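Local coordinates for protein ethylbenzene dehydrogenase alpha-subunit (Aromatoleum aromaticum, PDB 2IVF) that is the molybdenum-bearing subunit of a molybdopterin oxidoreductase, holding a pair of pterin guanine dinucleotide cofactors and an iron-sulfur cluster, at residues W481-D486 with S772-S778; T525-I531 with K803-T807. All blocks are in the same frame, centred on the assembly; numbering follows the deposited sequence.

Interaction 1. Residues W481-D486 with S772-S778; sequences WAYSDD and SMGTGVS
D486 and T775 meet where a loop of the molybdopterin oxidoreductase fold, leading from beside the molybdenum into helix 486-493, runs against the turn ahead of helix 777-781. OD2 of D486 takes two bonds from T775. T775 N approaches OD2 of D486 at 2.8 Å on the syn lone pair, while T775 OG1 donates to OD2 of D486 at 2.6 Å from above the carboxylate plane, 37° out of it. The other oxygen, OD1, accepts from S484 OG, which meets it from the opposite face, so bonds at both oxygens hold the group's rotation. Y490 is a further partner of T775 OG1. At the opposite end of the loop, the M773 chain bends at chi2 (-57°) and brings its methyl CE to 3.8 Å from A482 CB. CE2 of Y483 sits over one face of the indole of W481, toward its rim; the W481 side chain is about 6 Å from the molybdenum atom. Between these ends S778, on the first turn of its helix, donates from OG to O of Y483 at 2.9 Å, bent to 127° at the oxygen, and the same oxygen accepts from a water that in turn accepts from S778 N.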
ATOM      1  N   TRP A 481       0.062   6.674  18.850  1.00 25.30           N
ATOM      2  CA  TRP A 481       0.937   5.707  19.486  1.00 26.29           C
ATOM      3  C   TRP A 481       0.421   5.310  20.863  1.00 26.54           C
ATOM      4  O   TRP A 481       1.169   4.857  21.691  1.00 25.92           O
ATOM      5  CB  TRP A 481       2.306   6.366  19.571  1.00 28.79           C
ATOM      6  CG  TRP A 481       3.459   5.461  19.581  1.00 30.78           C
ATOM      7  CD1 TRP A 481       4.544   5.537  20.402  1.00 34.73           C
ATOM      8  CD2 TRP A 481       3.689   4.354  18.716  1.00 33.69           C
ATOM      9  NE1 TRP A 481       5.432   4.534  20.107  1.00 35.92           N
ATOM     10  CE2 TRP A 481       4.925   3.795  19.073  1.00 34.63           C
ATOM     11  CE3 TRP A 481       2.975   3.780  17.673  1.00 33.70           C
ATOM     12  CZ2 TRP A 481       5.438   2.700  18.445  1.00 34.14           C
ATOM     13  CZ3 TRP A 481       3.505   2.690  17.033  1.00 33.23           C
ATOM     14  CH2 TRP A 481       4.718   2.161  17.418  1.00 35.14           C
ATOM     15  N   ALA A 482      -0.849   5.569  21.127  1.00 26.24           N
ATOM     16  CA  ALA A 482      -1.535   5.057  22.306  1.00 26.67           C
ATOM     17  C   ALA A 482      -2.270   3.786  21.880  1.00 28.24           C
ATOM     18  O   ALA A 482      -3.012   3.789  20.913  1.00 27.05           O
ATOM     19  CB  ALA A 482      -2.507   6.083  22.832  1.00 25.43           C
ATOM     20  N   TYR A 483      -2.058   2.689  22.592  1.00 28.08           N
ATOM     21  CA  TYR A 483      -2.808   1.478  22.287  1.00 30.42           C
ATOM     22  C   TYR A 483      -2.785   0.513  23.453  1.00 30.55           C
ATOM     23  O   TYR A 483      -1.911   0.624  24.304  1.00 28.58           O
ATOM     24  CB  TYR A 483      -2.226   0.789  21.056  1.00 32.74           C
ATOM     25  CG  TYR A 483      -0.714   0.605  21.038  1.00 34.88           C
ATOM     26  CD1 TYR A 483      -0.099  -0.516  21.611  1.00 37.39           C
ATOM     27  CD2 TYR A 483       0.100   1.542  20.387  1.00 35.88           C
ATOM     28  CE1 TYR A 483       1.318  -0.673  21.563  1.00 36.62           C
ATOM     29  CE2 TYR A 483       1.488   1.399  20.324  1.00 36.98           C
ATOM     30  CZ  TYR A 483       2.101   0.306  20.919  1.00 37.59           C
ATOM     31  OH  TYR A 483       3.471   0.247  20.794  1.00 39.10           O
ATOM     32  N   SER A 484      -3.741  -0.409  23.480  1.00 30.81           N
ATOM     33  CA  SER A 484      -3.735  -1.458  24.472  1.00 31.39           C
ATOM     34  C   SER A 484      -3.108  -2.649  23.835  1.00 30.71           C
ATOM     35  O   SER A 484      -3.617  -3.141  22.833  1.00 31.80           O
ATOM     36  CB  SER A 484      -5.135  -1.876  24.839  1.00 31.61           C
ATOM     37  OG  SER A 484      -5.064  -2.888  25.827  1.00 35.21           O
ATOM     38  N   ASP A 485      -2.069  -3.165  24.445  1.00 31.16           N
ATOM     39  CA  ASP A 485      -1.502  -4.410  24.017  1.00 30.18           C
ATOM     40  C   ASP A 485      -1.667  -5.450  25.129  1.00 29.20           C
ATOM     41  O   ASP A 485      -1.009  -6.468  25.119  1.00 26.88           O
ATOM     42  CB  ASP A 485      -0.044  -4.197  23.607  1.00 32.15           C
ATOM     43  CG  ASP A 485       0.846  -3.789  24.761  1.00 35.37           C
ATOM     44  OD1 ASP A 485       0.348  -3.598  25.901  1.00 36.90           O
ATOM     45  OD2 ASP A 485       2.066  -3.651  24.498  1.00 39.13           O
ATOM     46  N   ASP A 486      -2.615  -5.213  26.037  1.00 28.61           N
ATOM     47  CA  ASP A 486      -2.858  -6.112  27.168  1.00 28.06           C
ATOM     48  C   ASP A 486      -3.103  -7.551  26.708  1.00 27.18           C
ATOM     49  O   ASP A 486      -2.613  -8.523  27.325  1.00 26.66           O
ATOM     50  CB  ASP A 486      -4.047  -5.617  28.010  1.00 28.69           C
ATOM     51  CG  ASP A 486      -3.776  -4.276  28.677  1.00 29.42           C
ATOM     52  OD1 ASP A 486      -3.200  -3.404  28.007  1.00 37.45           O
ATOM     53  OD2 ASP A 486      -4.140  -4.074  29.844  1.00 29.42           O
ATOM     54  N   SER A 772     -11.023   1.569  26.439  1.00 23.41           N
ATOM     55  CA  SER A 772      -9.920   2.118  27.233  1.00 24.73           C
ATOM     56  C   SER A 772      -8.593   1.678  26.632  1.00 24.71           C
ATOM     57  O   SER A 772      -8.568   0.845  25.724  1.00 23.63           O
ATOM     58  CB  SER A 772      -9.988   1.652  28.677  1.00 25.80           C
ATOM     59  OG  SER A 772      -9.427   0.392  28.819  1.00 27.90           O
ATOM     60  N   MET A 773      -7.503   2.263  27.142  1.00 23.66           N
ATOM     61  CA  MET A 773      -6.172   1.918  26.719  1.00 24.87           C
ATOM     62  C   MET A 773      -5.586   0.747  27.536  1.00 25.01           C
ATOM     63  O   MET A 773      -4.383   0.464  27.424  1.00 26.57           O
ATOM     64  CB  MET A 773      -5.236   3.155  26.861  1.00 24.80           C
ATOM     65  CG  MET A 773      -5.509   4.336  25.942  1.00 25.56           C
ATOM     66  SD  MET A 773      -5.459   3.906  24.240  1.00 28.69           S
ATOM     67  CE  MET A 773      -6.222   5.358  23.531  1.00 28.44           C
ATOM     68  N   GLY A 774      -6.409   0.080  28.330  1.00 25.08           N
ATOM     69  CA  GLY A 774      -5.974  -1.076  29.107  1.00 24.07           C
ATOM     70  C   GLY A 774      -5.165  -0.634  30.301  1.00 24.11           C
ATOM     71  O   GLY A 774      -5.386   0.440  30.825  1.00 23.18           O
ATOM     72  N   THR A 775      -4.194  -1.451  30.713  1.00 23.94           N
ATOM     73  CA  THR A 775      -3.501  -1.262  31.996  1.00 23.68           C
ATOM     74  C   THR A 775      -2.010  -0.941  31.809  1.00 24.08           C
ATOM     75  O   THR A 775      -1.290  -0.779  32.796  1.00 24.49           O
ATOM     76  CB  THR A 775      -3.622  -2.532  32.866  1.00 24.01           C
ATOM     77  OG1 THR A 775      -3.086  -3.648  32.155  1.00 23.17           O
ATOM     78  CG2 THR A 775      -5.054  -2.818  33.238  1.00 23.97           C
ATOM     79  N   GLY A 776      -1.552  -0.855  30.562  1.00 23.46           N
ATOM     80  CA  GLY A 776      -0.119  -0.684  30.269  1.00 24.06           C
ATOM     81  C   GLY A 776       0.200   0.784  30.180  1.00 24.08           C
ATOM     82  O   GLY A 776      -0.582   1.629  30.619  1.00 24.42           O
ATOM     83  N   VAL A 777       1.341   1.094  29.578  1.00 24.86           N
ATOM     84  CA  VAL A 777       1.871   2.452  29.594  1.00 24.23           C
ATOM     85  C   VAL A 777       0.895   3.425  28.977  1.00 24.39           C
ATOM     86  O   VAL A 777       0.702   4.500  29.506  1.00 24.39           O
ATOM     87  CB  VAL A 777       3.247   2.542  28.865  1.00 25.09           C
ATOM     88  CG1 VAL A 777       3.754   3.979  28.879  1.00 26.07           C
ATOM     89  CG2 VAL A 777       4.260   1.620  29.531  1.00 23.83           C
ATOM     90  N   SER A 778       0.260   3.040  27.877  1.00 24.68           N
ATOM     91  CA  SER A 778      -0.664   3.939  27.184  1.00 25.16           C
ATOM     92  C   SER A 778      -1.759   4.507  28.071  1.00 25.71           C
ATOM     93  O   SER A 778      -2.233   5.608  27.852  1.00 26.61           O
ATOM     94  CB  SER A 778      -1.319   3.225  26.011  1.00 24.55           C
ATOM     95  OG  SER A 778      -0.436   2.995  24.956  1.00 23.05           O
TER
HETATM   96  O   HOH W   1      -0.119   0.284  26.373  1.00 32.91           O
HETATM   97  O   HOH W   2      -2.450  -0.927  27.790  1.00 24.84           O

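Interaction 2. Residues T525-I531 with K803-T807; sequences TDEMGNI and KVFPT
P806 presses its ring against the first two turns of helix 526-540, where it meets E527, M528 and I531. The E527 carboxylate lies against the CG-CD side of the ring, with OE1 of E527 3.5 Å from CG of P806. CB of the same proline meets CD1 of I531 at 3.8 Å and, obliquely, CG of M528. Extended beyond CG, the M528 chain carries its methyl across V804 at about a right angle, CE of M528 standing 3.7 Å from CG2 of V804. That valine methyl also touches CG2 of T525. K803, stretched out along its whole length, passes T525 with its CE and ends in a salt bridge: NZ of K803 reaches OD1 of D526 at 2.6 Å, on the syn lone pair, the two side chains crossing nearly perpendicularly.

The second shell is set by the helix start. T525 is the N-cap, its chi1 of 58° turning OG1 back to accept a weak bond from M528 N, part of a capping box. One water accepts a hydrogen bond from OG1 of T525 and donates to OE2 of E527 and to V804 O, bridging the segments; another joins OE2 of E527 to NZ of K803. OE1 of E527 forms a salt bridge with K234; this charge and that of the water-linked K803 would probably stabilise the ionised glutamate. P806 itself centres an inverse gamma turn, and R953 binds its carbonyl. Y780 of helix 777-781 touches D526 and E527, while H798 of helix 796-800 packs on E527 and stacks with F805.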
ATOM      1  N   THR A 525       3.065  10.384  40.431  1.00 27.64           N
ATOM      2  CA  THR A 525       1.766  10.012  39.855  1.00 26.65           C
ATOM      3  C   THR A 525       1.710   8.537  39.486  1.00 25.75           C
ATOM      4  O   THR A 525       2.730   7.837  39.398  1.00 24.30           O
ATOM      5  CB  THR A 525       1.493  10.795  38.584  1.00 26.22           C
ATOM      6  OG1 THR A 525       2.549  10.535  37.656  1.00 25.78           O
ATOM      7  CG2 THR A 525       1.421  12.293  38.861  1.00 26.19           C
ATOM      8  N   ASP A 526       0.494   8.070  39.231  1.00 25.36           N
ATOM      9  CA  ASP A 526       0.294   6.717  38.721  1.00 24.61           C
ATOM     10  C   ASP A 526       1.173   6.451  37.506  1.00 24.05           C
ATOM     11  O   ASP A 526       1.779   5.373  37.370  1.00 22.65           O
ATOM     12  CB  ASP A 526      -1.192   6.467  38.410  1.00 25.04           C
ATOM     13  CG  ASP A 526      -1.860   7.627  37.648  1.00 27.01           C
ATOM     14  OD1 ASP A 526      -1.196   8.440  36.968  1.00 22.74           O
ATOM     15  OD2 ASP A 526      -3.094   7.722  37.750  1.00 30.74           O
ATOM     16  N   GLU A 527       1.256   7.457  36.639  1.00 23.16           N
ATOM     17  CA  GLU A 527       2.006   7.346  35.395  1.00 23.24           C
ATOM     18  C   GLU A 527       3.457   7.001  35.696  1.00 22.11           C
ATOM     19  O   GLU A 527       4.068   6.168  35.034  1.00 21.54           O
ATOM     20  CB  GLU A 527       1.923   8.661  34.623  1.00 23.13           C
ATOM     21  CG  GLU A 527       2.714   8.646  33.342  1.00 24.23           C
ATOM     22  CD  GLU A 527       2.495   9.844  32.458  1.00 24.77           C
ATOM     23  OE1 GLU A 527       2.894   9.728  31.270  1.00 24.94           O
ATOM     24  OE2 GLU A 527       1.947  10.873  32.932  1.00 28.27           O
ATOM     25  N   MET A 528       3.979   7.597  36.757  1.00 22.73           N
ATOM     26  CA  MET A 528       5.364   7.373  37.179  1.00 23.17           C
ATOM     27  C   MET A 528       5.557   5.991  37.814  1.00 23.25           C
ATOM     28  O   MET A 528       6.566   5.302  37.571  1.00 23.28           O
ATOM     29  CB  MET A 528       5.757   8.462  38.160  1.00 23.48           C
ATOM     30  CG  MET A 528       5.788   9.835  37.515  1.00 22.52           C
ATOM     31  SD  MET A 528       6.055  11.128  38.710  1.00 23.36           S
ATOM     32  CE  MET A 528       5.538  12.542  37.768  1.00 24.04           C
ATOM     33  N   GLY A 529       4.581   5.575  38.599  1.00 23.15           N
ATOM     34  CA  GLY A 529       4.590   4.237  39.180  1.00 24.19           C
ATOM     35  C   GLY A 529       4.601   3.199  38.079  1.00 24.59           C
ATOM     36  O   GLY A 529       5.338   2.210  38.147  1.00 25.01           O
ATOM     37  N   ASN A 530       3.785   3.422  37.063  1.00 25.57           N
ATOM     38  CA  ASN A 530       3.708   2.503  35.911  1.00 26.15           C
ATOM     39  C   ASN A 530       5.030   2.392  35.127  1.00 26.85           C
ATOM     40  O   ASN A 530       5.452   1.288  34.756  1.00 27.37           O
ATOM     41  CB  ASN A 530       2.545   2.900  35.015  1.00 26.31           C
ATOM     42  CG  ASN A 530       2.527   2.136  33.713  1.00 27.84           C
ATOM     43  OD1 ASN A 530       3.046   2.595  32.682  1.00 26.68           O
ATOM     44  ND2 ASN A 530       1.952   0.935  33.759  1.00 32.23           N
ATOM     45  N   ILE A 531       5.703   3.521  34.899  1.00 27.23           N
ATOM     46  CA  ILE A 531       7.049   3.515  34.273  1.00 26.84           C
ATOM     47  C   ILE A 531       8.089   2.683  35.058  1.00 26.91           C
ATOM     48  O   ILE A 531       8.848   1.915  34.468  1.00 25.49           O
ATOM     49  CB  ILE A 531       7.594   4.939  34.126  1.00 26.53           C
ATOM     50  CG1 ILE A 531       6.756   5.747  33.124  1.00 26.98           C
ATOM     51  CG2 ILE A 531       9.031   4.936  33.634  1.00 27.71           C
ATOM     52  CD1 ILE A 531       6.966   7.211  33.286  1.00 26.79           C
ATOM     53  N   LYS A 803      -2.089  17.988  35.517  1.00 22.89           N
ATOM     54  CA  LYS A 803      -1.280  16.841  35.896  1.00 22.89           C
ATOM     55  C   LYS A 803       0.175  17.013  35.415  1.00 22.48           C
ATOM     56  O   LYS A 803       0.443  17.335  34.241  1.00 22.21           O
ATOM     57  CB  LYS A 803      -1.885  15.539  35.361  1.00 22.24           C
ATOM     58  CG  LYS A 803      -1.324  14.293  36.011  1.00 22.85           C
ATOM     59  CD  LYS A 803      -1.825  12.987  35.348  1.00 22.47           C
ATOM     60  CE  LYS A 803      -1.314  11.736  36.053  1.00 21.44           C
ATOM     61  NZ  LYS A 803      -2.056  10.492  35.637  1.00 19.96           N
ATOM     62  N   VAL A 804       1.094  16.759  36.331  1.00 22.50           N
ATOM     63  CA  VAL A 804       2.529  16.842  36.060  1.00 22.17           C
ATOM     64  C   VAL A 804       2.957  15.818  35.013  1.00 22.33           C
ATOM     65  O   VAL A 804       2.264  14.808  34.766  1.00 22.87           O
ATOM     66  CB  VAL A 804       3.389  16.691  37.374  1.00 22.29           C
ATOM     67  CG1 VAL A 804       3.134  17.879  38.337  1.00 20.95           C
ATOM     68  CG2 VAL A 804       3.133  15.363  38.105  1.00 21.97           C
ATOM     69  N   PHE A 805       4.112  16.080  34.404  1.00 21.48           N
ATOM     70  CA  PHE A 805       4.681  15.198  33.420  1.00 21.39           C
ATOM     71  C   PHE A 805       5.750  14.369  34.081  1.00 21.46           C
ATOM     72  O   PHE A 805       6.406  14.843  35.018  1.00 20.76           O
ATOM     73  CB  PHE A 805       5.344  16.002  32.308  1.00 21.90           C
ATOM     74  CG  PHE A 805       4.396  16.683  31.415  1.00 21.85           C
ATOM     75  CD1 PHE A 805       3.846  17.908  31.764  1.00 22.03           C
ATOM     76  CD2 PHE A 805       4.050  16.102  30.223  1.00 21.09           C
ATOM     77  CE1 PHE A 805       2.974  18.560  30.890  1.00 22.23           C
ATOM     78  CE2 PHE A 805       3.176  16.717  29.363  1.00 23.99           C
ATOM     79  CZ  PHE A 805       2.644  17.952  29.695  1.00 23.37           C
ATOM     80  N   PRO A 806       5.932  13.117  33.609  1.00 21.89           N
ATOM     81  CA  PRO A 806       6.972  12.299  34.221  1.00 21.91           C
ATOM     82  C   PRO A 806       8.389  12.638  33.709  1.00 21.92           C
ATOM     83  O   PRO A 806       9.055  11.810  33.052  1.00 22.63           O
ATOM     84  CB  PRO A 806       6.526  10.892  33.866  1.00 21.27           C
ATOM     85  CG  PRO A 806       5.937  11.060  32.479  1.00 22.61           C
ATOM     86  CD  PRO A 806       5.185  12.366  32.566  1.00 22.36           C
ATOM     87  N   THR A 807       8.839  13.849  34.028  1.00 21.24           N
ATOM     88  CA  THR A 807      10.118  14.367  33.565  1.00 20.64           C
ATOM     89  C   THR A 807      10.907  14.912  34.779  1.00 20.96           C
ATOM     90  O   THR A 807      10.342  15.142  35.835  1.00 20.24           O
ATOM     91  CB  THR A 807       9.960  15.539  32.560  1.00 21.01           C
ATOM     92  OG1 THR A 807       9.237  16.620  33.157  1.00 20.12           O
ATOM     93  CG2 THR A 807       9.309  15.140  31.275  1.00 18.80           C
TER
HETATM   94  O   HOH W   3       2.295  11.954  35.360  1.00 23.71           O
HETATM   95  O   HOH W   4      -0.868  10.417  33.042  1.00 22.74           O

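Overall arrangement
Followed from the N terminus, the chain passes through the loop 481-486, then helix 504-520, and starts helix 526-540 with 525-531 before the long excursion through the strands 602-606 and 631-636. It returns at 772-778, closing interaction 1 over 285 intervening residues, and at 803-807, closing interaction 2 over 271. The segments alternate along the chain, so the two closures cross. Interaction 1 joins the loop near the molybdenum to the start of helix 777-781; interaction 2 joins the start of helix 526-540 to the loop after helix 796-800. Their centres are about 15 Å apart, and they touch where N530 packs against V777, OD1 of N530 lying 3.3 Å from CA of V777.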